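Long-range contacts in aminotransferase class I and II (Streptococcus suis 89/1591, PDB 3OP7), which probably transfers amino groups between amino acids and keto acids, using pyridoxal phosphate held as a Schiff base on an active-site lysine: residues 139-144 and 173-178; 109-114 and 132-137; 295-300 and 366-371. One frame throughout, in Å; residues are numbered along the deposited sequence.

Contact 1: 139-144 and 173-178; sequences GWLPDL and RTYLEE. With EDO (1,2-ethanediol), chain F; EDO (1,2-ethanediol), chain K.
The hydroxyl of Tyr175 gives its proton to the main-chain carbonyl of Pro142, OH to O 2.7 Å, and this is the one hydrogen bond between 139-144 and 173-178. The hydroxyl stands well above the carbonyl plane, 58° out of it. Seen from the tyrosine, the acceptor lies at the ring edge and in its plane. Tyr175 reaches from helix 173-184 with its CG anti to the backbone N (chi1 -166°), so that CG leaves the helix on the side of 139-144. The pyrrolidine of Pro142 packs close to the same hydroxyl, with CG 3.3 Å from Tyr175 OH.

Leu144 meets the ring tip to tip. Its CD1 forms a CH-pi contact over one face, 3.9 Å from the ring centroid of Tyr175 and 14° off the normal, displaced toward the rim; CG and CD2 approach the hydroxyl-bearing end of the ring, Leu144 CG lying 3.6 Å from Tyr175 CZ. Leu141 slides past in the opposite direction, its CD1 4.1 Å from Tyr175 CD2. On its side turned from the ring, Leu144 CD1 touches the carboxylate of Glu178, 3.6 Å from OE1, while OE2 of that glutamate forms a salt bridge with Arg148. Leu179 and Ile182, one and two turns after Tyr175 in the helix, also touch Leu144.

Asp143 faces away and N-caps helix 144-150 through OD1, which accepts from Glu145 N. An ethanediol, probably from the crystallisation liquor, bonds to Gly139 O. The contact thus fastens the edge strand 141-142 and the start of helix 144-150 to helix 173-184 chiefly by apolar packing, with one short directional bond fixing the end of the phenol and satisfying the Pro142 carbonyl.

Contact 2: 109-114 and 132-137; sequences ISLYPT and WQIEEE. With SO4 (sulfate ion), chain E.
Parallel pairing of neighbouring strands joins 109-114 to 132-137 inside the large mixed sheet of the chain, where strand 107-112 lies between 157-161 and 128-135. The two short strand segments run 23° apart with axes 4.6 Å from each other at closest approach. Leu111 is in register with Trp132 and Tyr112 with Gln133. Trp132 N donates to Ser110 O at 2.8 Å in an almost straight bond, and Ile134 N to Tyr112 O at 2.9 Å; the intervening bond from Tyr112 N to Trp132 O is bent and weak.

Leu111 and Trp132 point to one face of the sheet. There Ile109 CG2 packs on Trp132 CB at 3.7 Å, and the indole turns its NE1 to Asp143 O. Leu111 CD1 lies closer to Ile134 CG2, at 3.5 Å, than to the indole of Trp132, the leucine and isoleucine side chains crossing at about a right angle. Ile134 holds CG1 between the backbone N and the carbonyl carbon (chi1 65°), and CD1 beyond it reaches Pro113 CD at 3.6 Å. Pro113 follows a cis peptide bond, just where strand 107-112 ends.

On the other face Tyr112 and Gln133 lie side by side, pointing the same way, with ring and amide planes 82° apart. Gln133 OE1 sits at the ring edge, in its plane, 3.5 Å from Tyr112 CD2; its hydrogen bond is with Arg342 NH2. Tyr112 OH bonds to Glu341. Past the strand, a sulfate, probably from the crystallisation liquor, is held by the backbone amides of Glu136 and Glu137.

Strand 107-112, helix 117-124 and strand 128-135 form a beta-alpha-beta unit, the parallel building block of the large domain in class I and II aminotransferases.

Contact 3: 295-300 and 366-371; sequences EPLVSY and QFLRRF
A beta turn leading from helix 270-294 into edge strand 298-300 meets the end of helix 354-368, near the C terminus of the chain. The turn is type I, from Glu295 to Val298, closed by Val298 N to Glu295 O at 3.3 Å. Leu368 is the shared partner of three residues in it, and no hydrogen bond crosses between the segments.

One branch of Leu368, CD1, touches both Glu295 and Val298: it lies 3.6 Å from Glu295 CD and equally 3.6 Å from Val298 CG1, the valine crossing the leucine at about a right angle. The other branch, CD2, faces Leu297, whose side chain slides past in the opposite direction; Leu297 CD1 comes 3.5 Å from Leu368 O and 4.3 Å from Phe371 CB.

Glu295 meets the leucine with CG and its carboxylate carbon; the bend at chi2 (52°) folds CD back toward the turn. There OE2 accepts from Leu297 N at 3.2 Å, met on the anti side and 18° out of the carboxylate plane, while OE1 has a weak hydrogen bond with Ser365.

Phe322 of helix 319-330 also packs on Leu368, and Val311 and Ile313 of the neighbouring strand on Val298. Helices packed against an antiparallel sheet in this way are typical of the small domain of fold-type I PLP enzymes, to which this C-terminal region probably corresponds.

How the contacts relate
From the N terminus, contact 2 comes first and closes a short loop through helix 117-124; contact 1 follows it and closes the next, through helix 144-150 and strand 157-161. Contact 3 spans the longest loop, 65 residues between its segments. All three are in series, so none nests within or crosses another. Contacts 1 and 2, centred 11 Å apart, meet directly, because strands 128-135 and 141-142 are sheet neighbours: Leu141 O lies 3.1 Å from Glu135 N, a probable hydrogen bond. Contact 3 belongs to the separate four-stranded sheet and the C-terminal helix, its centre about 26 Å from that of contact 2, with no touch to either.

Contact 1: 139-144 and 173-178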
loop_
_atom_site.group_PDB
_atom_site.type_symbol
_atom_site.label_atom_id
_atom_site.label_comp_id
_atom_site.label_asym_id
_atom_site.label_seq_id
_atom_site.Cartn_x
_atom_site.Cartn_y
_atom_site.Cartn_z
ATOM N N GLY A 139 30.725 9.931 12.530
ATOM C CA GLY A 139 30.414 8.856 11.588
ATOM C C GLY A 139 28.950 8.795 11.190
ATOM O O GLY A 139 28.416 7.724 10.822
ATOM N N TRP A 140 28.315 9.965 11.203
ATOM C CA TRP A 140 26.888 10.137 10.897
ATOM C C TRP A 140 25.965 9.411 11.884
ATOM O O TRP A 140 24.821 9.166 11.578
ATOM C CB TRP A 140 26.501 9.715 9.457
ATOM C CG TRP A 140 26.947 10.678 8.356
ATOM C CD1 TRP A 140 27.768 10.385 7.307
ATOM C CD2 TRP A 140 26.554 12.043 8.183
ATOM N NE1 TRP A 140 27.914 11.488 6.485
ATOM C CE2 TRP A 140 27.187 12.523 7.004
ATOM C CE3 TRP A 140 25.721 12.907 8.891
ATOM C CZ2 TRP A 140 27.007 13.831 6.532
ATOM C CZ3 TRP A 140 25.530 14.201 8.423
ATOM C CH2 TRP A 140 26.214 14.666 7.267
ATOM N N LEU A 141 26.487 9.014 13.039
ATOM C CA LEU A 141 25.633 8.471 14.054
ATOM C C LEU A 141 25.130 9.587 14.968
ATOM O O LEU A 141 25.832 10.581 15.229
ATOM C CB LEU A 141 26.339 7.406 14.864
ATOM C CG LEU A 141 26.841 6.177 14.127
ATOM C CD1 LEU A 141 27.755 5.392 15.064
ATOM C CD2 LEU A 141 25.662 5.392 13.531
ATOM N N PRO A 142 23.942 9.398 15.531
ATOM C CA PRO A 142 23.443 10.383 16.512
ATOM C C PRO A 142 24.034 10.080 17.867
ATOM O O PRO A 142 24.718 9.066 18.012
ATOM C CB PRO A 142 21.951 10.116 16.526
ATOM C CG PRO A 142 21.896 8.635 16.383
ATOM C CD PRO A 142 22.984 8.280 15.394
ATOM N N ASP A 143 23.849 10.980 18.828
ATOM C CA ASP A 143 24.556 10.886 20.104
ATOM C C ASP A 143 23.601 10.242 21.127
ATOM O O ASP A 143 22.558 10.779 21.452
ATOM C CB ASP A 143 24.995 12.293 20.529
ATOM C CG ASP A 143 25.787 12.345 21.833
ATOM O OD1 ASP A 143 26.019 11.315 22.523
ATOM O OD2 ASP A 143 26.166 13.479 22.179
ATOM N N LEU A 144 23.989 9.087 21.634
ATOM C CA LEU A 144 23.220 8.410 22.684
ATOM C C LEU A 144 23.032 9.271 23.931
ATOM O O LEU A 144 21.961 9.191 24.542
ATOM C CB LEU A 144 23.863 7.088 23.027
ATOM C CG LEU A 144 23.790 5.996 21.960
ATOM C CD1 LEU A 144 24.841 4.913 22.229
ATOM C CD2 LEU A 144 22.326 5.413 21.894
ATOM N N ARG A 173 26.213 -3.694 16.841
ATOM C CA ARG A 173 25.657 -4.329 18.028
ATOM C C ARG A 173 25.939 -3.553 19.307
ATOM O O ARG A 173 25.053 -3.377 20.098
ATOM C CB ARG A 173 26.219 -5.750 18.204
ATOM C CG ARG A 173 25.768 -6.453 19.502
ATOM C CD ARG A 173 26.323 -7.877 19.587
ATOM N NE ARG A 173 25.689 -8.762 18.605
ATOM C CZ ARG A 173 24.532 -9.405 18.777
ATOM N NH1 ARG A 173 23.802 -9.265 19.869
ATOM N NH2 ARG A 173 24.108 -10.205 17.833
ATOM N N THR A 174 27.177 -3.138 19.518
ATOM C CA THR A 174 27.539 -2.424 20.762
ATOM C C THR A 174 26.670 -1.150 20.921
ATOM O O THR A 174 26.152 -0.864 22.004
ATOM C CB THR A 174 29.006 -2.057 20.771
ATOM O OG1 THR A 174 29.781 -3.263 20.658
ATOM C CG2 THR A 174 29.415 -1.339 22.083
ATOM N N TYR A 175 26.555 -0.394 19.842
ATOM C CA TYR A 175 25.668 0.764 19.796
ATOM C C TYR A 175 24.207 0.450 20.039
ATOM O O TYR A 175 23.556 1.111 20.862
ATOM C CB TYR A 175 25.804 1.469 18.448
ATOM C CG TYR A 175 25.183 2.846 18.430
ATOM C CD1 TYR A 175 23.827 3.020 18.330
ATOM C CD2 TYR A 175 25.992 3.985 18.508
ATOM C CE1 TYR A 175 23.268 4.311 18.330
ATOM C CE2 TYR A 175 25.433 5.247 18.469
ATOM C CZ TYR A 175 24.077 5.392 18.416
ATOM O OH TYR A 175 23.547 6.648 18.404
ATOM N N LEU A 176 23.665 -0.523 19.293
ATOM C CA LEU A 176 22.294 -0.939 19.442
ATOM C C LEU A 176 21.925 -1.411 20.855
ATOM O O LEU A 176 20.803 -1.178 21.307
ATOM C CB LEU A 176 21.914 -2.056 18.433
ATOM C CG LEU A 176 21.890 -1.670 16.956
ATOM C CD1 LEU A 176 21.764 -2.905 16.030
ATOM C CD2 LEU A 176 20.769 -0.655 16.602
ATOM N N GLU A 177 22.825 -2.131 21.511
ATOM C CA GLU A 177 22.566 -2.620 22.835
ATOM C C GLU A 177 22.403 -1.441 23.811
ATOM O O GLU A 177 21.561 -1.520 24.718
ATOM C CB GLU A 177 23.683 -3.636 23.286
ATOM C CG GLU A 177 23.441 -4.996 22.559
ATOM C CD GLU A 177 24.499 -6.105 22.798
ATOM O OE1 GLU A 177 25.608 -5.810 23.228
ATOM O OE2 GLU A 177 24.190 -7.282 22.477
ATOM N N GLU A 178 23.198 -0.381 23.631
ATOM C CA GLU A 178 23.110 0.818 24.462
ATOM C C GLU A 178 21.808 1.603 24.183
ATOM O O GLU A 178 21.124 2.053 25.122
ATOM C CB GLU A 178 24.401 1.679 24.321
ATOM C CG GLU A 178 24.502 2.722 25.425
ATOM C CD GLU A 178 25.761 3.533 25.428
ATOM O OE1 GLU A 178 26.748 3.189 24.747
ATOM O OE2 GLU A 178 25.743 4.555 26.123
HETATM C C1 EDO F . 29.506 2.973 10.591
HETATM O O1 EDO F . 28.794 3.165 9.348
HETATM C C2 EDO F . 29.381 4.194 11.510
HETATM O O2 EDO F . 29.852 5.393 10.861
HETATM C C1 EDO K . 22.030 -12.726 15.681
HETATM O O1 EDO K . 21.823 -12.544 17.093
HETATM C C2 EDO K . 22.774 -11.524 15.101
HETATM O O2 EDO K . 22.415 -11.209 13.742
#

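Contact 2: 109-114 and 132-137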
loop_
_atom_site.group_PDB
_atom_site.type_symbol
_atom_site.label_atom_id
_atom_site.label_comp_id
_atom_site.label_asym_id
_atom_site.label_seq_id
_atom_site.Cartn_x
_atom_site.Cartn_y
_atom_site.Cartn_z
ATOM N N ILE A 109 10.473 9.655 19.070
ATOM C CA ILE A 109 11.764 10.197 18.710
ATOM C C ILE A 109 12.249 9.517 17.443
ATOM O O ILE A 109 12.197 8.293 17.356
ATOM C CB ILE A 109 12.781 9.944 19.827
ATOM C CG1 ILE A 109 12.305 10.590 21.129
ATOM C CG2 ILE A 109 14.212 10.431 19.435
ATOM C CD1 ILE A 109 13.197 10.244 22.351
ATOM N N SER A 110 12.661 10.318 16.453
ATOM C CA SER A 110 13.125 9.794 15.177
ATOM C C SER A 110 14.501 10.239 14.883
ATOM O O SER A 110 14.821 11.424 15.062
ATOM C CB SER A 110 12.226 10.249 14.041
ATOM O OG SER A 110 12.716 9.746 12.793
ATOM N N LEU A 111 15.329 9.278 14.459
ATOM C CA LEU A 111 16.590 9.573 13.807
ATOM C C LEU A 111 16.348 10.654 12.745
ATOM O O LEU A 111 15.294 10.686 12.116
ATOM C CB LEU A 111 17.142 8.293 13.160
ATOM C CG LEU A 111 18.572 8.284 12.630
ATOM C CD1 LEU A 111 19.558 8.508 13.757
ATOM C CD2 LEU A 111 18.818 6.958 11.833
ATOM N N TYR A 112 17.334 11.539 12.542
ATOM C CA TYR A 112 17.105 12.674 11.653
ATOM C C TYR A 112 18.413 13.253 11.151
ATOM O O TYR A 112 19.366 13.448 11.943
ATOM C CB TYR A 112 16.291 13.780 12.349
ATOM C CG TYR A 112 15.832 14.829 11.382
ATOM C CD1 TYR A 112 14.684 14.617 10.618
ATOM C CD2 TYR A 112 16.550 16.006 11.176
ATOM C CE1 TYR A 112 14.241 15.529 9.694
ATOM C CE2 TYR A 112 16.090 16.960 10.249
ATOM C CZ TYR A 112 14.947 16.696 9.505
ATOM O OH TYR A 112 14.446 17.590 8.566
ATOM N N PRO A 113 18.500 13.501 9.830
ATOM C CA PRO A 113 17.628 13.081 8.760
ATOM C C PRO A 113 17.615 11.591 8.634
ATOM O O PRO A 113 18.530 10.907 9.056
ATOM C CB PRO A 113 18.316 13.617 7.477
ATOM C CG PRO A 113 19.392 14.310 7.846
ATOM C CD PRO A 113 19.574 14.360 9.324
ATOM N N THR A 114 16.527 11.080 8.096
ATOM C CA THR A 114 16.396 9.678 7.848
ATOM C C THR A 114 15.299 9.523 6.798
ATOM O O THR A 114 14.823 10.506 6.249
ATOM C CB THR A 114 15.974 8.897 9.134
ATOM O OG1 THR A 114 16.053 7.511 8.854
ATOM C CG2 THR A 114 14.529 9.242 9.612
ATOM N N TRP A 132 16.293 13.186 16.589
ATOM C CA TRP A 132 17.552 12.723 17.143
ATOM C C TRP A 132 18.594 12.842 16.033
ATOM O O TRP A 132 18.642 12.017 15.124
ATOM C CB TRP A 132 17.340 11.283 17.598
ATOM C CG TRP A 132 18.519 10.683 18.344
ATOM C CD1 TRP A 132 19.470 11.349 19.094
ATOM C CD2 TRP A 132 18.845 9.289 18.446
ATOM N NE1 TRP A 132 20.338 10.446 19.629
ATOM C CE2 TRP A 132 20.002 9.184 19.230
ATOM C CE3 TRP A 132 18.290 8.121 17.923
ATOM C CZ2 TRP A 132 20.595 7.933 19.535
ATOM C CZ3 TRP A 132 18.882 6.891 18.221
ATOM C CH2 TRP A 132 19.992 6.803 19.007
ATOM N N GLN A 133 19.439 13.866 16.172
ATOM C CA GLN A 133 20.251 14.386 15.051
ATOM C C GLN A 133 21.534 13.587 14.811
ATOM O O GLN A 133 22.343 13.406 15.713
ATOM C CB GLN A 133 20.649 15.866 15.282
ATOM C CG GLN A 133 19.451 16.852 15.374
ATOM C CD GLN A 133 18.838 17.219 14.042
ATOM O OE1 GLN A 133 19.396 16.927 12.969
ATOM N NE2 GLN A 133 17.647 17.834 14.095
ATOM N N ILE A 134 21.726 13.137 13.567
ATOM C CA ILE A 134 22.936 12.456 13.179
ATOM C C ILE A 134 24.054 13.499 13.164
ATOM O O ILE A 134 23.798 14.696 12.915
ATOM C CB ILE A 134 22.832 11.704 11.838
ATOM C CG1 ILE A 134 22.611 12.673 10.675
ATOM C CG2 ILE A 134 21.672 10.614 11.897
ATOM C CD1 ILE A 134 22.315 11.960 9.320
ATOM N N GLU A 135 25.274 13.032 13.459
ATOM C CA GLU A 135 26.433 13.877 13.575
ATOM C C GLU A 135 27.588 13.422 12.672
ATOM O O GLU A 135 28.226 12.375 12.877
ATOM C CB GLU A 135 26.889 13.970 15.044
ATOM C CG GLU A 135 25.954 14.905 15.853
ATOM C CD GLU A 135 26.080 14.781 17.369
ATOM O OE1 GLU A 135 27.087 14.227 17.838
ATOM O OE2 GLU A 135 25.129 15.203 18.075
ATOM N N GLU A 136 27.861 14.266 11.686
ATOM C CA GLU A 136 28.827 13.931 10.680
ATOM C C GLU A 136 30.164 13.726 11.367
ATOM O O GLU A 136 30.929 12.875 10.943
ATOM C CB GLU A 136 28.948 15.037 9.645
ATOM C CG GLU A 136 29.928 14.683 8.515
ATOM C CD GLU A 136 30.458 15.901 7.841
ATOM O OE1 GLU A 136 31.022 16.725 8.578
ATOM O OE2 GLU A 136 30.285 16.044 6.606
ATOM N N GLU A 137 30.411 14.476 12.445
ATOM C CA GLU A 137 31.698 14.386 13.172
ATOM C C GLU A 137 31.846 13.043 13.871
ATOM O O GLU A 137 32.963 12.677 14.241
ATOM C CB GLU A 137 31.876 15.524 14.214
HETATM S S SO4 E . 27.428 17.650 12.622
HETATM O O1 SO4 E . 26.748 16.819 11.587
HETATM O O2 SO4 E . 26.513 17.968 13.716
HETATM O O3 SO4 E . 28.628 17.005 13.200
HETATM O O4 SO4 E . 27.845 18.900 11.969
#

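Contact 3: 295-300 and 366-371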
loop_
_atom_site.group_PDB
_atom_site.type_symbol
_atom_site.label_atom_id
_atom_site.label_comp_id
_atom_site.label_asym_id
_atom_site.label_seq_id
_atom_site.Cartn_x
_atom_site.Cartn_y
_atom_site.Cartn_z
ATOM N N GLU A 295 39.004 13.721 -6.486
ATOM C CA GLU A 295 38.289 14.971 -6.703
ATOM C C GLU A 295 38.420 15.852 -5.442
ATOM O O GLU A 295 37.838 15.531 -4.381
ATOM C CB GLU A 295 36.811 14.648 -7.060
ATOM C CG GLU A 295 35.858 15.843 -7.160
ATOM C CD GLU A 295 36.361 16.930 -8.073
ATOM O OE1 GLU A 295 36.524 16.618 -9.283
ATOM O OE2 GLU A 295 36.599 18.079 -7.576
ATOM N N PRO A 296 39.156 16.973 -5.544
ATOM C CA PRO A 296 39.428 17.752 -4.327
ATOM C C PRO A 296 38.223 18.515 -3.748
ATOM O O PRO A 296 38.250 18.903 -2.573
ATOM C CB PRO A 296 40.545 18.723 -4.768
ATOM C CG PRO A 296 40.387 18.848 -6.238
ATOM C CD PRO A 296 39.752 17.586 -6.747
ATOM N N LEU A 297 37.167 18.701 -4.539
ATOM C CA LEU A 297 35.971 19.416 -4.074
ATOM C C LEU A 297 34.932 18.494 -3.456
ATOM O O LEU A 297 33.829 18.948 -3.106
ATOM C CB LEU A 297 35.329 20.210 -5.219
ATOM C CG LEU A 297 36.168 21.370 -5.781
ATOM C CD1 LEU A 297 35.352 22.142 -6.825
ATOM C CD2 LEU A 297 36.682 22.288 -4.660
ATOM N N VAL A 298 35.227 17.204 -3.352
ATOM C CA VAL A 298 34.243 16.298 -2.745
ATOM C C VAL A 298 34.894 15.419 -1.712
ATOM O O VAL A 298 36.047 15.048 -1.848
ATOM C CB VAL A 298 33.523 15.390 -3.777
ATOM C CG1 VAL A 298 33.104 16.197 -5.003
ATOM C CG2 VAL A 298 34.420 14.233 -4.205
ATOM N N SER A 299 34.136 15.063 -0.688
ATOM C CA SER A 299 34.651 14.198 0.365
ATOM C C SER A 299 33.436 13.535 0.992
ATOM O O SER A 299 32.301 14.010 0.789
ATOM C CB SER A 299 35.490 14.992 1.397
ATOM O OG SER A 299 34.643 15.792 2.216
ATOM N N TYR A 300 33.643 12.425 1.687
ATOM C CA TYR A 300 32.501 11.800 2.391
ATOM C C TYR A 300 32.909 10.869 3.531
ATOM O O TYR A 300 34.113 10.573 3.701
ATOM C CB TYR A 300 31.579 11.109 1.386
ATOM C CG TYR A 300 31.923 9.720 0.870
ATOM C CD1 TYR A 300 33.220 9.208 0.883
ATOM C CD2 TYR A 300 30.961 8.972 0.242
ATOM C CE1 TYR A 300 33.506 7.935 0.330
ATOM C CE2 TYR A 300 31.237 7.706 -0.293
ATOM C CZ TYR A 300 32.499 7.194 -0.246
ATOM O OH TYR A 300 32.773 5.950 -0.789
ATOM N N GLN A 366 33.622 17.113 -14.459
ATOM C CA GLN A 366 33.612 18.178 -15.479
ATOM C C GLN A 366 32.901 19.432 -14.970
ATOM O O GLN A 366 33.405 20.546 -15.107
ATOM C CB GLN A 366 32.910 17.701 -16.757
ATOM C CG GLN A 366 33.775 16.947 -17.779
ATOM C CD GLN A 366 32.951 16.555 -18.997
ATOM O OE1 GLN A 366 32.139 17.351 -19.472
ATOM N NE2 GLN A 366 33.137 15.328 -19.497
ATOM N N PHE A 367 31.725 19.227 -14.381
ATOM C CA PHE A 367 30.948 20.302 -13.791
ATOM C C PHE A 367 31.738 20.973 -12.662
ATOM O O PHE A 367 31.822 22.199 -12.606
ATOM C CB PHE A 367 29.607 19.744 -13.274
ATOM C CG PHE A 367 28.618 20.798 -12.898
ATOM C CD1 PHE A 367 28.217 21.763 -13.817
ATOM C CD2 PHE A 367 28.072 20.828 -11.621
ATOM C CE1 PHE A 367 27.286 22.751 -13.461
ATOM C CE2 PHE A 367 27.154 21.809 -11.266
ATOM C CZ PHE A 367 26.756 22.765 -12.182
ATOM N N LEU A 368 32.362 20.165 -11.811
ATOM C CA LEU A 368 33.133 20.684 -10.663
ATOM C C LEU A 368 34.349 21.524 -11.041
ATOM O O LEU A 368 34.718 22.435 -10.291
ATOM C CB LEU A 368 33.558 19.550 -9.715
ATOM C CG LEU A 368 32.444 18.979 -8.832
ATOM C CD1 LEU A 368 32.802 17.583 -8.358
ATOM C CD2 LEU A 368 32.143 19.898 -7.647
ATOM N N ARG A 369 34.973 21.250 -12.191
ATOM C CA ARG A 369 36.078 22.116 -12.671
ATOM C C ARG A 369 35.628 23.579 -12.908
ATOM O O ARG A 369 36.452 24.487 -12.868
ATOM C CB ARG A 369 36.756 21.533 -13.926
ATOM C CG ARG A 369 37.814 20.449 -13.615
ATOM N N ARG A 370 34.324 23.801 -13.109
ATOM C CA ARG A 370 33.759 25.153 -13.226
ATOM C C ARG A 370 33.789 25.967 -11.907
ATOM O O ARG A 370 33.648 27.193 -11.945
ATOM C CB ARG A 370 32.325 25.120 -13.791
ATOM C CG ARG A 370 32.153 24.351 -15.111
ATOM N N PHE A 371 34.017 25.309 -10.765
ATOM C CA PHE A 371 34.058 25.990 -9.448
ATOM C C PHE A 371 35.439 26.088 -8.746
ATOM O O PHE A 371 35.496 26.475 -7.575
ATOM C CB PHE A 371 33.065 25.322 -8.485
ATOM C CG PHE A 371 31.659 25.277 -9.008
ATOM C CD1 PHE A 371 30.798 26.350 -8.817
ATOM C CD2 PHE A 371 31.209 24.173 -9.717
ATOM C CE1 PHE A 371 29.492 26.316 -9.307
ATOM C CE2 PHE A 371 29.903 24.123 -10.214
ATOM C CZ PHE A 371 29.043 25.197 -10.008
#